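Local structure of putative cytochrome P450 120 (Synechocystis sp., 2VE3) at residues A[20-26]-A[48-53]; A[63-67]-A[330-336]; A[127-131]-A[149-154]; A[157-161]-A[222-226]. The protein binds heme and retinoic acid and, as a cytochrome P450, probably works as a monooxygenase that uses molecular oxygen. One frame throughout, in Å; residues are numbered along the deposited sequence.

Contact 1 (A[20-26]-A[48-53])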
loop_
_atom_site.group_PDB
_atom_site.type_symbol
_atom_site.label_atom_id
_atom_site.label_comp_id
_atom_site.label_asym_id
_atom_site.label_seq_id
_atom_site.Cartn_x
_atom_site.Cartn_y
_atom_site.Cartn_z
ATOM N N LEU A 20 28.449 -3.162 -9.622
ATOM C CA LEU A 20 28.701 -4.238 -10.591
ATOM C C LEU A 20 27.751 -4.158 -11.776
ATOM O O LEU A 20 26.648 -3.633 -11.637
ATOM C CB LEU A 20 28.547 -5.611 -9.925
ATOM C CG LEU A 20 29.541 -5.950 -8.816
ATOM C CD1 LEU A 20 28.989 -6.967 -7.809
ATOM C CD2 LEU A 20 30.856 -6.409 -9.425
ATOM N N PRO A 21 28.167 -4.700 -12.948
ATOM C CA PRO A 21 27.226 -4.805 -14.065
ATOM C C PRO A 21 26.017 -5.657 -13.668
ATOM O O PRO A 21 26.158 -6.628 -12.922
ATOM C CB PRO A 21 28.047 -5.499 -15.161
ATOM C CG PRO A 21 29.456 -5.232 -14.803
ATOM C CD PRO A 21 29.490 -5.243 -13.306
ATOM N N TRP A 22 24.846 -5.252 -14.155
ATOM C CA TRP A 22 23.541 -5.825 -13.799
ATOM C C TRP A 22 23.195 -5.778 -12.298
ATOM O O TRP A 22 22.276 -5.060 -11.910
ATOM C CB TRP A 22 23.334 -7.227 -14.409
ATOM C CG TRP A 22 21.923 -7.444 -14.832
ATOM C CD1 TRP A 22 21.390 -7.195 -16.066
ATOM C CD2 TRP A 22 20.844 -7.917 -14.015
ATOM N NE1 TRP A 22 20.049 -7.498 -16.071
ATOM C CE2 TRP A 22 19.688 -7.948 -14.829
ATOM C CE3 TRP A 22 20.744 -8.338 -12.681
ATOM C CZ2 TRP A 22 18.445 -8.369 -14.350
ATOM C CZ3 TRP A 22 19.499 -8.757 -12.203
ATOM C CH2 TRP A 22 18.370 -8.766 -13.039
ATOM N N LEU A 23 23.917 -6.528 -11.463
ATOM C CA LEU A 23 23.621 -6.565 -10.022
ATOM C C LEU A 23 23.555 -5.162 -9.394
ATOM O O LEU A 23 22.652 -4.879 -8.603
ATOM C CB LEU A 23 24.586 -7.475 -9.251
ATOM C CG LEU A 23 24.323 -7.635 -7.744
ATOM C CD1 LEU A 23 23.099 -8.507 -7.449
ATOM C CD2 LEU A 23 25.553 -8.167 -7.030
ATOM N N GLY A 24 24.498 -4.297 -9.753
ATOM C CA GLY A 24 24.514 -2.913 -9.284
ATOM C C GLY A 24 24.405 -2.832 -7.780
ATOM O O GLY A 24 25.113 -3.532 -7.070
ATOM N N GLU A 25 23.507 -1.982 -7.295
ATOM C CA GLU A 25 23.270 -1.878 -5.847
ATOM C C GLU A 25 21.973 -2.576 -5.425
ATOM O O GLU A 25 21.385 -2.240 -4.394
ATOM C CB GLU A 25 23.260 -0.412 -5.395
ATOM C CG GLU A 25 24.487 0.393 -5.795
ATOM C CD GLU A 25 24.584 1.705 -5.022
ATOM O OE1 GLU A 25 23.838 2.664 -5.335
ATOM O OE2 GLU A 25 25.405 1.772 -4.089
ATOM N N THR A 26 21.541 -3.561 -6.215
ATOM C CA THR A 26 20.287 -4.271 -5.950
ATOM C C THR A 26 20.271 -4.908 -4.561
ATOM O O THR A 26 19.235 -4.918 -3.903
ATOM C CB THR A 26 19.979 -5.364 -7.030
ATOM O OG1 THR A 26 20.095 -4.808 -8.350
ATOM C CG2 THR A 26 18.569 -5.911 -6.849
ATOM N N LYS A 48 21.869 8.708 -8.516
ATOM C CA LYS A 48 21.714 7.559 -9.401
ATOM C C LYS A 48 22.267 6.254 -8.800
ATOM O O LYS A 48 23.189 6.244 -7.965
ATOM C CB LYS A 48 22.322 7.829 -10.785
ATOM C CG LYS A 48 23.842 7.747 -10.826
ATOM C CD LYS A 48 24.382 8.094 -12.197
ATOM C CE LYS A 48 25.881 8.316 -12.136
ATOM N NZ LYS A 48 26.557 7.022 -11.913
ATOM N N THR A 49 21.680 5.149 -9.234
ATOM C CA THR A 49 22.122 3.836 -8.829
ATOM C C THR A 49 21.800 2.878 -9.969
ATOM O O THR A 49 21.370 3.302 -11.041
ATOM C CB THR A 49 21.446 3.410 -7.495
ATOM O OG1 THR A 49 21.894 2.106 -7.109
ATOM C CG2 THR A 49 19.937 3.416 -7.614
ATOM N N ARG A 50 22.021 1.591 -9.737
ATOM C CA ARG A 50 21.613 0.577 -10.694
ATOM C C ARG A 50 20.889 -0.518 -9.937
ATOM O O ARG A 50 21.372 -1.019 -8.928
ATOM C CB ARG A 50 22.817 0.048 -11.468
ATOM C CG ARG A 50 22.566 -1.220 -12.297
ATOM C CD ARG A 50 23.843 -1.630 -12.985
ATOM N NE ARG A 50 24.196 -0.694 -14.049
ATOM C CZ ARG A 50 25.441 -0.356 -14.382
ATOM N NH1 ARG A 50 26.475 -0.858 -13.722
ATOM N NH2 ARG A 50 25.649 0.507 -15.368
ATOM N N LEU A 51 19.696 -0.850 -10.406
ATOM C CA LEU A 51 18.879 -1.846 -9.736
ATOM C C LEU A 51 18.263 -2.768 -10.777
ATOM O O LEU A 51 17.724 -2.303 -11.768
ATOM C CB LEU A 51 17.792 -1.180 -8.878
ATOM C CG LEU A 51 18.198 -0.120 -7.835
ATOM C CD1 LEU A 51 16.945 0.590 -7.305
ATOM C CD2 LEU A 51 19.007 -0.701 -6.699
ATOM N N PHE A 52 18.388 -4.075 -10.545
ATOM C CA PHE A 52 17.813 -5.123 -11.411
ATOM C C PHE A 52 18.146 -4.875 -12.883
ATOM O O PHE A 52 17.272 -4.974 -13.747
ATOM C CB PHE A 52 16.290 -5.203 -11.242
ATOM C CG PHE A 52 15.826 -5.310 -9.814
ATOM C CD1 PHE A 52 15.628 -6.555 -9.227
ATOM C CD2 PHE A 52 15.562 -4.164 -9.069
ATOM C CE1 PHE A 52 15.192 -6.658 -7.918
ATOM C CE2 PHE A 52 15.115 -4.251 -7.760
ATOM C CZ PHE A 52 14.935 -5.502 -7.179
ATOM N N GLY A 53 19.394 -4.495 -13.139
ATOM C CA GLY A 53 19.892 -4.241 -14.485
ATOM C C GLY A 53 19.547 -2.904 -15.111
ATOM O O GLY A 53 19.910 -2.670 -16.266
HETATM O O HOH W 1 24.188 5.423 -5.742
#
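The beta hairpin joining strands 47-51 and 54-59 meets the start of helix 26-31 here: Glu25 N, at the helix N-cap, donates to Arg50 O over 2.9 Å. The Glu25 side chain crosses that of Thr49 at a slant, and Thr49 OG1 donates to the anti lone pair of Glu25 OE1 at 2.7 Å. Thr49 holds OG1 opposite its own backbone N (chi1 180°), which aims the hydroxyl at that oxygen. Glu25 OE2 makes a salt bridge with Arg39 of helix 35-43, giving both oxygens of this buried acid a partner. Leu23 to Thr26 form a type II' turn, packed on strand 47-51, an edge strand of the P450 sheet. Thr26 OG1 works both ways: it donates to Leu23 O at 2.6 Å and accepts from Phe52 N at 2.9 Å, an almost straight bond of 172°. Its methyl, CG2, sits over the middle of the Phe52 ring, 3.6 Å from the centroid, a CH-pi contact. Beyond it, Gly53 CA lies over the five-membered ring of Trp22, 3.5 Å from that centroid, with Phe52 O over the same face of the indole. Arg50 NH1 reaches Leu20 O through a weak bond of 3.5 Å.

Contact 2 (A[63-67]-A[330-336])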
loop_
_atom_site.group_PDB
_atom_site.type_symbol
_atom_site.label_atom_id
_atom_site.label_comp_id
_atom_site.label_asym_id
_atom_site.label_seq_id
_atom_site.Cartn_x
_atom_site.Cartn_y
_atom_site.Cartn_z
ATOM N N LEU A 63 8.578 19.252 -5.437
ATOM C CA LEU A 63 8.917 19.676 -6.792
ATOM C C LEU A 63 9.282 18.523 -7.709
ATOM O O LEU A 63 8.903 18.524 -8.876
ATOM C CB LEU A 63 10.030 20.726 -6.783
ATOM C CG LEU A 63 9.738 22.135 -6.247
ATOM C CD1 LEU A 63 10.635 23.098 -6.962
ATOM C CD2 LEU A 63 8.289 22.564 -6.433
ATOM N N ALA A 64 10.022 17.551 -7.180
ATOM C CA ALA A 64 10.365 16.345 -7.927
ATOM C C ALA A 64 9.107 15.512 -8.211
ATOM O O ALA A 64 8.977 14.922 -9.293
ATOM C CB ALA A 64 11.402 15.533 -7.182
ATOM N N ASN A 65 8.179 15.499 -7.249
ATOM C CA ASN A 65 6.887 14.825 -7.407
ATOM C C ASN A 65 6.007 15.528 -8.430
ATOM O O ASN A 65 5.274 14.885 -9.174
ATOM C CB ASN A 65 6.138 14.707 -6.070
ATOM C CG ASN A 65 6.816 13.768 -5.100
ATOM O OD1 ASN A 65 7.670 12.973 -5.483
ATOM N ND2 ASN A 65 6.464 13.879 -3.830
ATOM N N ARG A 66 6.082 16.855 -8.445
ATOM C CA ARG A 66 5.396 17.674 -9.439
ATOM C C ARG A 66 5.895 17.325 -10.847
ATOM O O ARG A 66 5.120 16.986 -11.721
ATOM C CB ARG A 66 5.607 19.167 -9.105
ATOM C CG ARG A 66 4.825 20.145 -9.969
ATOM C CD ARG A 66 5.194 21.597 -9.662
ATOM N NE ARG A 66 4.653 22.075 -8.378
ATOM C CZ ARG A 66 4.938 23.261 -7.831
ATOM N NH1 ARG A 66 5.762 24.115 -8.446
ATOM N NH2 ARG A 66 4.393 23.603 -6.670
ATOM N N PHE A 67 7.207 17.402 -11.036
ATOM C CA PHE A 67 7.900 16.993 -12.261
ATOM C C PHE A 67 7.445 15.615 -12.799
ATOM O O PHE A 67 7.093 15.463 -13.990
ATOM C CB PHE A 67 9.418 17.050 -11.968
ATOM C CG PHE A 67 10.289 16.311 -12.953
ATOM C CD1 PHE A 67 10.427 16.753 -14.270
ATOM C CD2 PHE A 67 11.002 15.192 -12.550
ATOM C CE1 PHE A 67 11.241 16.066 -15.178
ATOM C CE2 PHE A 67 11.823 14.500 -13.452
ATOM C CZ PHE A 67 11.940 14.942 -14.770
ATOM N N GLN A 330 15.472 16.977 -18.364
ATOM C CA GLN A 330 16.358 17.582 -17.373
ATOM C C GLN A 330 15.569 18.020 -16.141
ATOM O O GLN A 330 14.411 18.414 -16.244
ATOM C CB GLN A 330 17.143 18.766 -17.955
ATOM C CG GLN A 330 16.289 19.957 -18.435
ATOM C CD GLN A 330 17.083 21.256 -18.529
ATOM O OE1 GLN A 330 17.466 21.846 -17.512
ATOM N NE2 GLN A 330 17.344 21.700 -19.754
ATOM N N PHE A 331 16.199 17.949 -14.977
ATOM C CA PHE A 331 15.548 18.388 -13.746
ATOM C C PHE A 331 16.591 18.909 -12.791
ATOM O O PHE A 331 17.595 18.249 -12.544
ATOM C CB PHE A 331 14.704 17.270 -13.100
ATOM C CG PHE A 331 14.086 17.657 -11.774
ATOM C CD1 PHE A 331 13.144 18.693 -11.699
ATOM C CD2 PHE A 331 14.444 16.992 -10.602
ATOM C CE1 PHE A 331 12.582 19.071 -10.470
ATOM C CE2 PHE A 331 13.877 17.356 -9.365
ATOM C CZ PHE A 331 12.949 18.402 -9.303
ATOM N N GLN A 332 16.340 20.106 -12.264
ATOM C CA GLN A 332 17.277 20.802 -11.384
ATOM C C GLN A 332 18.737 20.624 -11.804
ATOM O O GLN A 332 19.589 20.246 -10.995
ATOM C CB GLN A 332 17.031 20.431 -9.914
ATOM C CG GLN A 332 15.984 21.336 -9.263
ATOM C CD GLN A 332 15.350 20.765 -8.006
ATOM O OE1 GLN A 332 14.309 21.257 -7.551
ATOM N NE2 GLN A 332 15.966 19.733 -7.435
ATOM N N GLY A 333 19.005 20.886 -13.081
ATOM C CA GLY A 333 20.359 20.884 -13.609
ATOM C C GLY A 333 20.961 19.556 -14.035
ATOM O O GLY A 333 22.125 19.514 -14.446
ATOM N N PHE A 334 20.197 18.470 -13.937
ATOM C CA PHE A 334 20.698 17.150 -14.360
ATOM C C PHE A 334 20.029 16.612 -15.625
ATOM O O PHE A 334 18.846 16.832 -15.852
ATOM C CB PHE A 334 20.547 16.122 -13.237
ATOM C CG PHE A 334 21.430 16.378 -12.054
ATOM C CD1 PHE A 334 22.808 16.206 -12.145
ATOM C CD2 PHE A 334 20.881 16.781 -10.842
ATOM C CE1 PHE A 334 23.625 16.430 -11.043
ATOM C CE2 PHE A 334 21.683 17.012 -9.739
ATOM C CZ PHE A 334 23.059 16.834 -9.834
ATOM N N HIS A 335 20.809 15.915 -16.445
ATOM C CA HIS A 335 20.278 15.158 -17.571
ATOM C C HIS A 335 19.624 13.882 -17.025
ATOM O O HIS A 335 20.268 13.111 -16.320
ATOM C CB HIS A 335 21.418 14.832 -18.546
ATOM C CG HIS A 335 21.000 14.045 -19.746
ATOM N ND1 HIS A 335 21.816 13.100 -20.329
ATOM C CD2 HIS A 335 19.861 14.062 -20.480
ATOM C CE1 HIS A 335 21.199 12.565 -21.368
ATOM N NE2 HIS A 335 20.008 13.125 -21.477
ATOM N N PHE A 336 18.326 13.720 -17.290
ATOM C CA PHE A 336 17.591 12.483 -17.001
ATOM C C PHE A 336 17.476 11.736 -18.337
ATOM O O PHE A 336 16.585 12.031 -19.140
ATOM C CB PHE A 336 16.193 12.785 -16.419
ATOM C CG PHE A 336 16.184 13.120 -14.936
ATOM C CD1 PHE A 336 15.378 12.406 -14.056
ATOM C CD2 PHE A 336 16.963 14.164 -14.425
ATOM C CE1 PHE A 336 15.348 12.721 -12.687
ATOM C CE2 PHE A 336 16.948 14.476 -13.066
ATOM C CZ PHE A 336 16.130 13.761 -12.198
#
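Phe67 of helix 62-68 and Phe331 of the hairpin formed by strands 329-331 and 334-336 lie as an offset stack, planes only 8° apart and centroids 4.8 Å from each other. The offset carries Phe331 CB over the centre of the Phe67 ring, a CH-pi contact of 4.0 Å, while Phe67 CD2 covers the rim of the Phe331 ring. Phe331 points its ring back at the helix because CG stands opposite the backbone N (chi1 176°); its far end, CZ, then rests 3.6 Å from Ala64 CA, with Ala64 CB against CE2. Phe336 completes an aromatic cluster: the edge of Phe67 is turned to its face, planes at 76°, with centroids 5.5 Å apart. The side chains of this core are all hydrocarbon, and no hydrogen bond crosses between the two segments. With an alanine in place of Phe331, the Phe67 ring would probably lose its stacking partner and a gap would open beside Ala64. The other side of the contact is looser and faces solvent. There Leu63 CD1 and Gln332 OE1 come no nearer than 4.2 Å, at the type I' turn from Phe331 to Phe334, and Gln332 CB lies over the face of Phe331 opposite Phe67. Inward, the contact is backed by the five-stranded sheet: Phe336 touches Ile57 and Ile59 of strand 54-59 and Val342 of strand 341-345, Ala64 also packs on Ile59, and Phe67 meets Phe76 of strand 76-79 edge-to-face.

Contact 3 (A[127-131]-A[149-154])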
loop_
_atom_site.group_PDB
_atom_site.type_symbol
_atom_site.label_atom_id
_atom_site.label_comp_id
_atom_site.label_asym_id
_atom_site.label_seq_id
_atom_site.Cartn_x
_atom_site.Cartn_y
_atom_site.Cartn_z
ATOM N N ILE A 127 -15.919 -8.916 10.490
ATOM C CA ILE A 127 -14.582 -9.531 10.512
ATOM C C ILE A 127 -13.719 -8.823 11.562
ATOM O O ILE A 127 -13.022 -9.474 12.347
ATOM C CB ILE A 127 -13.880 -9.509 9.118
ATOM C CG1 ILE A 127 -14.608 -10.420 8.126
ATOM C CG2 ILE A 127 -12.414 -9.951 9.230
ATOM C CD1 ILE A 127 -14.456 -10.010 6.655
ATOM N N VAL A 128 -13.798 -7.489 11.583
ATOM C CA VAL A 128 -12.978 -6.666 12.497
ATOM C C VAL A 128 -13.239 -6.955 13.999
ATOM O O VAL A 128 -12.308 -7.287 14.742
ATOM C CB VAL A 128 -13.017 -5.163 12.115
ATOM C CG1 VAL A 128 -12.443 -4.297 13.208
ATOM C CG2 VAL A 128 -12.204 -4.948 10.846
ATOM N N GLN A 129 -14.505 -6.869 14.406
ATOM C CA GLN A 129 -14.935 -7.175 15.775
ATOM C C GLN A 129 -14.624 -8.601 16.209
ATOM O O GLN A 129 -14.272 -8.838 17.366
ATOM C CB GLN A 129 -16.436 -6.945 15.936
ATOM C CG GLN A 129 -16.896 -5.527 15.707
ATOM C CD GLN A 129 -16.543 -4.605 16.849
ATOM O OE1 GLN A 129 -15.370 -4.336 17.103
ATOM N NE2 GLN A 129 -17.561 -4.096 17.536
ATOM N N GLY A 130 -14.774 -9.552 15.287
ATOM C CA GLY A 130 -14.423 -10.940 15.562
ATOM C C GLY A 130 -12.994 -11.074 16.055
ATOM O O GLY A 130 -12.738 -11.765 17.035
ATOM N N TYR A 131 -12.062 -10.409 15.378
ATOM C CA TYR A 131 -10.645 -10.475 15.749
ATOM C C TYR A 131 -10.341 -9.760 17.054
ATOM O O TYR A 131 -9.557 -10.262 17.847
ATOM C CB TYR A 131 -9.750 -9.920 14.637
ATOM C CG TYR A 131 -9.433 -10.928 13.564
ATOM C CD1 TYR A 131 -10.236 -11.033 12.427
ATOM C CD2 TYR A 131 -8.345 -11.795 13.689
ATOM C CE1 TYR A 131 -9.961 -11.955 11.448
ATOM C CE2 TYR A 131 -8.068 -12.727 12.703
ATOM C CZ TYR A 131 -8.887 -12.795 11.589
ATOM O OH TYR A 131 -8.632 -13.704 10.597
ATOM N N ARG A 149 -3.426 -11.707 9.348
ATOM C CA ARG A 149 -4.537 -12.662 9.202
ATOM C C ARG A 149 -5.840 -11.925 8.941
ATOM O O ARG A 149 -6.563 -12.267 8.013
ATOM C CB ARG A 149 -4.662 -13.593 10.410
ATOM C CG ARG A 149 -3.467 -14.538 10.582
ATOM C CD ARG A 149 -3.838 -15.852 11.294
ATOM N NE ARG A 149 -3.961 -16.959 10.335
ATOM C CZ ARG A 149 -2.954 -17.745 9.946
ATOM N NH1 ARG A 149 -1.726 -17.570 10.437
ATOM N NH2 ARG A 149 -3.173 -18.710 9.061
ATOM N N MET A 150 -6.105 -10.894 9.741
ATOM C CA MET A 150 -7.307 -10.083 9.615
ATOM C C MET A 150 -7.432 -9.402 8.253
ATOM O O MET A 150 -8.452 -9.566 7.588
ATOM C CB MET A 150 -7.378 -9.043 10.726
ATOM C CG MET A 150 -8.679 -8.214 10.731
ATOM S SD MET A 150 -8.572 -6.702 11.719
ATOM C CE MET A 150 -7.317 -5.808 10.826
ATOM N N THR A 151 -6.409 -8.646 7.842
ATOM C CA THR A 151 -6.526 -7.849 6.616
ATOM C C THR A 151 -6.698 -8.739 5.395
ATOM O O THR A 151 -7.431 -8.371 4.480
ATOM C CB THR A 151 -5.344 -6.877 6.355
ATOM O OG1 THR A 151 -4.130 -7.611 6.159
ATOM C CG2 THR A 151 -5.189 -5.876 7.472
ATOM N N PHE A 152 -6.021 -9.890 5.374
ATOM C CA PHE A 152 -6.257 -10.874 4.303
ATOM C C PHE A 152 -7.711 -11.331 4.308
ATOM O O PHE A 152 -8.346 -11.370 3.258
ATOM C CB PHE A 152 -5.310 -12.087 4.347
ATOM C CG PHE A 152 -5.490 -13.021 3.165
ATOM C CD1 PHE A 152 -5.067 -12.640 1.895
ATOM C CD2 PHE A 152 -6.145 -14.231 3.309
ATOM C CE1 PHE A 152 -5.274 -13.475 0.786
ATOM C CE2 PHE A 152 -6.350 -15.070 2.213
ATOM C CZ PHE A 152 -5.914 -14.691 0.958
ATOM N N ASP A 153 -8.228 -11.667 5.488
ATOM C CA ASP A 153 -9.620 -12.078 5.660
ATOM C C ASP A 153 -10.632 -11.066 5.136
ATOM O O ASP A 153 -11.629 -11.459 4.553
ATOM C CB ASP A 153 -9.927 -12.369 7.132
ATOM C CG ASP A 153 -9.552 -13.780 7.542
ATOM O OD1 ASP A 153 -8.659 -14.377 6.895
ATOM O OD2 ASP A 153 -10.148 -14.284 8.520
ATOM N N VAL A 154 -10.384 -9.776 5.376
ATOM C CA VAL A 154 -11.271 -8.711 4.900
ATOM C C VAL A 154 -11.222 -8.644 3.366
ATOM O O VAL A 154 -12.263 -8.555 2.705
ATOM C CB VAL A 154 -10.912 -7.341 5.531
ATOM C CG1 VAL A 154 -11.715 -6.214 4.928
ATOM C CG2 VAL A 154 -11.150 -7.360 7.035
#
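Tyr131 and Asp153 make the polar link between helices 121-137 and 143-159: Tyr131 OH donates to Asp153 OD2 over 2.6 Å. The carboxylate oxygen lies near the plane of the phenol ring, yet the hydroxyl meets it from well above the carboxylate plane, the two flat groups being turned 69° against each other. It is the one hydrogen bond across the two segments.

The aromatic contacts belong to the same tyrosine. Met150 CB stands over the centre of its ring, 3.8 Å from the centroid, and CG comes within 3.6 Å of Tyr131 CD1. Met150 CG is set opposite its backbone N (chi1 -175°), which carries the chain along the ring and brings SD near Val128; SD stays oblique to the ring, a Met-aromatic contact at 5.3 Å from the centroid.

The segments 127-131 and 149-154 run nearly antiparallel, at 157°, their axes 10.2 Å apart at closest approach; their helices correspond to helices D and E of the four-helix bundle at the core of the P450 fold. The other members, helices 241-272 and 394-411, close over Met150 through Leu263 and Phe404.

Van der Waals packing carries the rest. Ile127 CG2 meets Val154 CG2 at 3.6 Å, while CD1, the tip of the longer branch, lies 3.8 Å from Asp153 O. On the bundle side Val128 CG2 touches Met150 SD at 4.1 Å.

Contact 4 (A[157-161]-A[222-226])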
loop_
_atom_site.group_PDB
_atom_site.type_symbol
_atom_site.label_atom_id
_atom_site.label_comp_id
_atom_site.label_asym_id
_atom_site.label_seq_id
_atom_site.Cartn_x
_atom_site.Cartn_y
_atom_site.Cartn_z
ATOM N N THR A 157 -12.671 -11.793 1.678
ATOM C CA THR A 157 -14.118 -11.715 1.892
ATOM C C THR A 157 -14.829 -10.705 0.997
ATOM O O THR A 157 -15.779 -11.063 0.303
ATOM C CB THR A 157 -14.453 -11.435 3.377
ATOM O OG1 THR A 157 -13.974 -12.525 4.166
ATOM C CG2 THR A 157 -15.967 -11.269 3.612
ATOM N N LEU A 158 -14.370 -9.457 1.012
ATOM C CA LEU A 158 -15.071 -8.381 0.310
ATOM C C LEU A 158 -14.858 -8.368 -1.207
ATOM O O LEU A 158 -15.712 -7.862 -1.945
ATOM C CB LEU A 158 -14.718 -7.013 0.908
ATOM C CG LEU A 158 -15.232 -6.708 2.320
ATOM C CD1 LEU A 158 -14.602 -5.427 2.796
ATOM C CD2 LEU A 158 -16.766 -6.593 2.369
ATOM N N PHE A 159 -13.734 -8.920 -1.668
ATOM C CA PHE A 159 -13.421 -8.930 -3.101
ATOM C C PHE A 159 -13.869 -10.206 -3.817
ATOM O O PHE A 159 -14.117 -10.189 -5.019
ATOM C CB PHE A 159 -11.927 -8.675 -3.366
ATOM C CG PHE A 159 -11.416 -7.360 -2.830
ATOM C CD1 PHE A 159 -12.269 -6.273 -2.644
ATOM C CD2 PHE A 159 -10.066 -7.204 -2.524
ATOM C CE1 PHE A 159 -11.789 -5.068 -2.159
ATOM C CE2 PHE A 159 -9.580 -5.997 -2.035
ATOM C CZ PHE A 159 -10.442 -4.927 -1.849
ATOM N N MET A 160 -13.962 -11.305 -3.076
ATOM C CA MET A 160 -14.325 -12.589 -3.656
ATOM C C MET A 160 -15.624 -13.191 -3.108
ATOM O O MET A 160 -16.475 -13.624 -3.886
ATOM C CB MET A 160 -13.161 -13.578 -3.516
ATOM C CG MET A 160 -11.975 -13.259 -4.434
ATOM S SD MET A 160 -10.777 -14.591 -4.465
ATOM C CE MET A 160 -10.207 -14.555 -2.760
ATOM N N GLY A 161 -15.781 -13.207 -1.785
ATOM C CA GLY A 161 -16.943 -13.839 -1.132
ATOM C C GLY A 161 -16.575 -14.593 0.140
ATOM O O GLY A 161 -15.409 -14.964 0.337
ATOM N N GLU A 222 -21.950 -7.280 -6.159
ATOM C CA GLU A 222 -21.799 -6.955 -4.739
ATOM C C GLU A 222 -20.337 -6.683 -4.385
ATOM O O GLU A 222 -20.041 -5.789 -3.571
ATOM C CB GLU A 222 -22.370 -8.084 -3.863
ATOM N N ASP A 223 -19.447 -7.442 -5.029
ATOM C CA ASP A 223 -18.005 -7.421 -4.769
ATOM C C ASP A 223 -17.159 -7.119 -6.018
ATOM O O ASP A 223 -17.694 -6.928 -7.119
ATOM C CB ASP A 223 -17.569 -8.758 -4.147
ATOM C CG ASP A 223 -17.835 -9.960 -5.056
ATOM O OD1 ASP A 223 -18.378 -9.801 -6.167
ATOM O OD2 ASP A 223 -17.483 -11.085 -4.646
ATOM N N ALA A 224 -15.835 -7.105 -5.830
ATOM C CA ALA A 224 -14.879 -6.802 -6.893
ATOM C C ALA A 224 -14.871 -7.838 -8.021
ATOM O O ALA A 224 -14.852 -7.463 -9.194
ATOM C CB ALA A 224 -13.474 -6.614 -6.315
ATOM N N LEU A 225 -14.890 -9.123 -7.670
ATOM C CA LEU A 225 -14.888 -10.212 -8.662
ATOM C C LEU A 225 -16.120 -10.178 -9.581
ATOM O O LEU A 225 -16.002 -10.338 -10.798
ATOM C CB LEU A 225 -14.760 -11.580 -7.969
ATOM C CG LEU A 225 -14.681 -12.827 -8.863
ATOM C CD1 LEU A 225 -13.505 -12.766 -9.854
ATOM C CD2 LEU A 225 -14.629 -14.113 -8.044
ATOM N N GLY A 226 -17.289 -9.964 -8.982
ATOM C CA GLY A 226 -18.537 -9.759 -9.724
ATOM C C GLY A 226 -18.480 -8.568 -10.657
ATOM O O GLY A 226 -18.876 -8.669 -11.816
#
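Phe159, Asp223 and Met160 have most surface buried where the C-terminal end of helix 143-159 meets the start of helix 224-230. Phe159 contributes its carbonyl: Leu225 N donates to Phe159 O at 3.0 Å. Its ring has CD1 3.9 Å from Ala224 CB and also touches the heme and Phe396. Asp223 is the N-cap of helix 224-230. Its CG sits between its own N and carbonyl carbon (chi1 61°), which folds OD1 back to accept from Gly226 N at 3.0 Å, above the carboxylate plane. OD2 forms a salt bridge with Arg214 of helix 192-215. Met160 O lies only 2.8 Å from Asp223 OD2; both are acceptors, and Arg214 NH2, which also bonds weakly to Met160 O, is shared between them. The Met160 side chain packs on Ile210 and Leu252. With an alanine at Asp223, Gly226 N would probably lose its capping acceptor and Arg214 its buried counter-charge. The chemistry implies a junction of helix ends: a carbonyl from one terminus meets an N-H from the other, while the arginine is likely to offset the carboxylate charge and ease the close approach of Met160 O to Asp223 OD2.

The four contacts fall into two pairs on opposite sides of the chain's centre. Contacts 1 and 2 sit on the beta side, their centres 22 Å apart without touching; contact 1 uses strand 47-51, and contact 2 packs against strand 54-59 of the same sheet. Contacts 3 and 4 share helix 143-159, centres 15 Å apart, and touch where Ile127 CD1 meets Thr157 OG1. Centres of one pair lie 39 to 43 Å from those of the other. Along the chain contact 1 closes first, and contacts 3 and 4 follow in series inside the long loop that contact 2 closes. The side chain of Leu51 lies about 7 Å from the bound retinoic acid and that of Phe159 about 4 Å from the heme.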